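Local coordinates for imine reductase (Bacillus cereus, PDB 4D3D), which catalyses the NADPH-dependent, S-selective reduction of imines such as 2-methylpyrroline to the corresponding cyclic amine, at the interface of chains A and B. Coordinates in Å, arbitrary orientation; residue numbers count along the deposited sequence, not the author numbering. Chains: chain A/B, Imine reductase.

The interface of chains A and B. Residues chain A 211, 261, 264-265, 268; chain B 114-115, 188.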
ATOM      1  N   ASN A 211     -11.630  -6.313  16.110  1.00 15.79           N
ATOM      2  CA  ASN A 211     -11.950  -5.267  17.126  1.00 15.70           C
ATOM      3  C   ASN A 211     -13.387  -4.759  17.006  1.00 17.37           C
ATOM      4  O   ASN A 211     -13.800  -3.798  17.708  1.00 17.76           O
ATOM      5  CB  ASN A 211     -10.982  -4.069  17.014  1.00 16.63           C
ATOM      6  CG  ASN A 211      -9.647  -4.348  17.684  1.00 18.50           C
ATOM      7  OD1 ASN A 211      -9.471  -4.040  18.880  1.00 19.71           O
ATOM      8  ND2 ASN A 211      -8.693  -4.945  16.951  1.00 15.46           N
ATOM      9  N   HIS A 261       4.451  -0.716  17.221  1.00 13.61           N
ATOM     10  CA  HIS A 261       3.059  -0.583  17.721  1.00 14.75           C
ATOM     11  C   HIS A 261       2.050  -1.300  16.783  1.00 15.41           C
ATOM     12  O   HIS A 261       1.116  -1.927  17.252  1.00 14.89           O
ATOM     13  CB  HIS A 261       2.629   0.831  17.848  1.00 16.20           C
ATOM     14  CG  HIS A 261       3.288   1.577  18.949  1.00 19.38           C
ATOM     15  ND1 HIS A 261       3.434   1.071  20.224  1.00 22.35           N
ATOM     16  CD2 HIS A 261       3.769   2.830  18.964  1.00 23.38           C
ATOM     17  CE1 HIS A 261       4.052   1.988  20.972  1.00 24.24           C
ATOM     18  NE2 HIS A 261       4.266   3.067  20.230  1.00 25.43           N
ATOM     19  N   HIS A 264       2.458  -5.051  17.641  1.00 13.78           N
ATOM     20  CA  HIS A 264       1.778  -5.380  18.858  1.00 13.76           C
ATOM     21  C   HIS A 264       0.230  -5.356  18.705  1.00 14.33           C
ATOM     22  O   HIS A 264      -0.471  -6.224  19.261  1.00 15.89           O
ATOM     23  CB  HIS A 264       2.145  -4.428  19.964  1.00 17.51           C
ATOM     24  CG  HIS A 264       3.591  -4.500  20.344  1.00 21.81           C
ATOM     25  ND1 HIS A 264       4.256  -3.432  20.919  1.00 24.75           N
ATOM     26  CD2 HIS A 264       4.511  -5.468  20.137  1.00 25.99           C
ATOM     27  CE1 HIS A 264       5.540  -3.750  21.046  1.00 31.12           C
ATOM     28  NE2 HIS A 264       5.717  -4.988  20.618  1.00 30.00           N
ATOM     29  N   THR A 265      -0.274  -4.400  17.952  1.00 13.43           N
ATOM     30  CA  THR A 265      -1.726  -4.275  17.663  1.00 14.05           C
ATOM     31  C   THR A 265      -2.217  -5.527  16.929  1.00 13.44           C
ATOM     32  O   THR A 265      -3.297  -6.100  17.250  1.00 13.42           O
ATOM     33  CB  THR A 265      -1.997  -3.008  16.856  1.00 13.67           C
ATOM     34  OG1 THR A 265      -1.663  -1.818  17.602  1.00 15.28           O
ATOM     35  CG2 THR A 265      -3.474  -2.888  16.421  1.00 15.08           C
ATOM     36  N   GLU A 268      -2.242  -8.597  19.394  1.00 15.22           N
ATOM     37  CA  GLU A 268      -3.349  -8.434  20.368  1.00 18.47           C
ATOM     38  C   GLU A 268      -4.674  -8.829  19.697  1.00 19.84           C
ATOM     39  O   GLU A 268      -5.568  -9.351  20.376  1.00 20.66           O
ATOM     40  CB  GLU A 268      -3.496  -7.010  20.871  1.00 20.64           C
ATOM     41  CG  GLU A 268      -2.468  -6.562  21.875  1.00 28.52           C
ATOM     42  CD  GLU A 268      -2.747  -5.112  22.302  1.00 23.67           C
ATOM     43  OE1 GLU A 268      -3.753  -4.430  21.824  1.00 42.63           O
ATOM     44  OE2 GLU A 268      -1.863  -4.638  23.009  1.00 45.53           O
TER
ATOM     45  N   THR B 114      -1.498   0.268  21.660  1.00 22.98           N
ATOM     46  CA  THR B 114      -2.447  -0.621  21.151  1.00 21.31           C
ATOM     47  C   THR B 114      -3.860  -0.205  21.696  1.00 20.62           C
ATOM     48  O   THR B 114      -4.019   0.489  22.738  1.00 19.56           O
ATOM     49  CB  THR B 114      -2.149  -2.052  21.493  1.00 24.30           C
ATOM     50  OG1 THR B 114      -2.386  -2.351  22.886  1.00 22.16           O
ATOM     51  CG2 THR B 114      -0.687  -2.472  21.084  1.00 24.10           C
ATOM     52  N   PRO B 115      -4.879  -0.729  21.029  1.00 17.23           N
ATOM     53  CA  PRO B 115      -6.249  -0.559  21.538  1.00 15.15           C
ATOM     54  C   PRO B 115      -6.391  -1.178  22.941  1.00 14.25           C
ATOM     55  O   PRO B 115      -7.052  -0.592  23.785  1.00 16.29           O
ATOM     56  CB  PRO B 115      -7.053  -1.348  20.505  1.00 17.56           C
ATOM     57  CG  PRO B 115      -6.274  -1.168  19.200  1.00 17.72           C
ATOM     58  CD  PRO B 115      -4.847  -1.284  19.639  1.00 18.17           C
ATOM     59  N   GLN B 188      -3.550   2.896  14.258  1.00 15.39           N
ATOM     60  CA  GLN B 188      -2.609   1.825  13.996  1.00 14.86           C
ATOM     61  C   GLN B 188      -2.900   1.097  12.681  1.00 14.91           C
ATOM     62  O   GLN B 188      -1.945   0.730  11.974  1.00 15.67           O
ATOM     63  CB  GLN B 188      -2.586   0.788  15.116  1.00 15.02           C
ATOM     64  CG  GLN B 188      -2.123   1.302  16.478  1.00 16.42           C
ATOM     65  CD  GLN B 188      -0.771   1.991  16.482  1.00 20.71           C
ATOM     66  OE1 GLN B 188       0.013   1.830  15.568  1.00 21.25           O
ATOM     67  NE2 GLN B 188      -0.493   2.799  17.562  1.00 19.26           N
TER
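With its chi1 of -64°, A:Thr265 turns CG2 anti to the backbone N and aims this methyl mainly at B:Pro115, while OG1, anti to the carbonyl carbon, faces B:Gln188; the one side chain thus meets two separate elements of chain B. The enzyme belongs to the imine reductase family, in which an N-terminal Rossmann-type dinucleotide-binding domain is joined by a long helix to a helical C-terminal domain and two chains exchange their helices in an intertwined dimer. Here helix 252-268 of chain A packs against B:Thr114, the loop residue just ahead of helix 115-127 in the N-terminal part, against B:Pro115, the first residue of that helix, and against B:Gln188 on helix 182-210, the long connecting helix. The patch, with its two-fold twin, illustrates how a domain-swapped dimer sets the helical half of one chain against the nucleotide-binding half of the other.

The hydroxyl of A:Thr265 is already engaged within its own helix: OG1 donates to the carbonyl O of A:His261 at 2.8 Å; the hydroxyl sits above the plane of the carbonyl group, and the angle at the oxygen is 142°. This bond should help to hold the chi1 rotation, together with the packing on B:Pro115 and B:Gln188. CG of B:Gln188 lies 3.3 Å from OG1 of A:Thr265, and the two side chains pass at a slant. Bent at chi2 (-54°), B:Gln188 lays its amide beside A:His261, whose CB is 3.8 Å from CD of the glutamine. CG2 of A:Thr265 meets CD of the B:Pro115 ring at 3.8 Å, the side chains crossing at about a right angle.

B:Thr114 slips past A:Thr265 in the opposite direction, and its CG2 reaches CB of A:His264 at 3.6 Å. Its hydroxyl faces the carboxylate of A:Glu268, but this pairing is modelled too tightly for its bonding detail to be trusted.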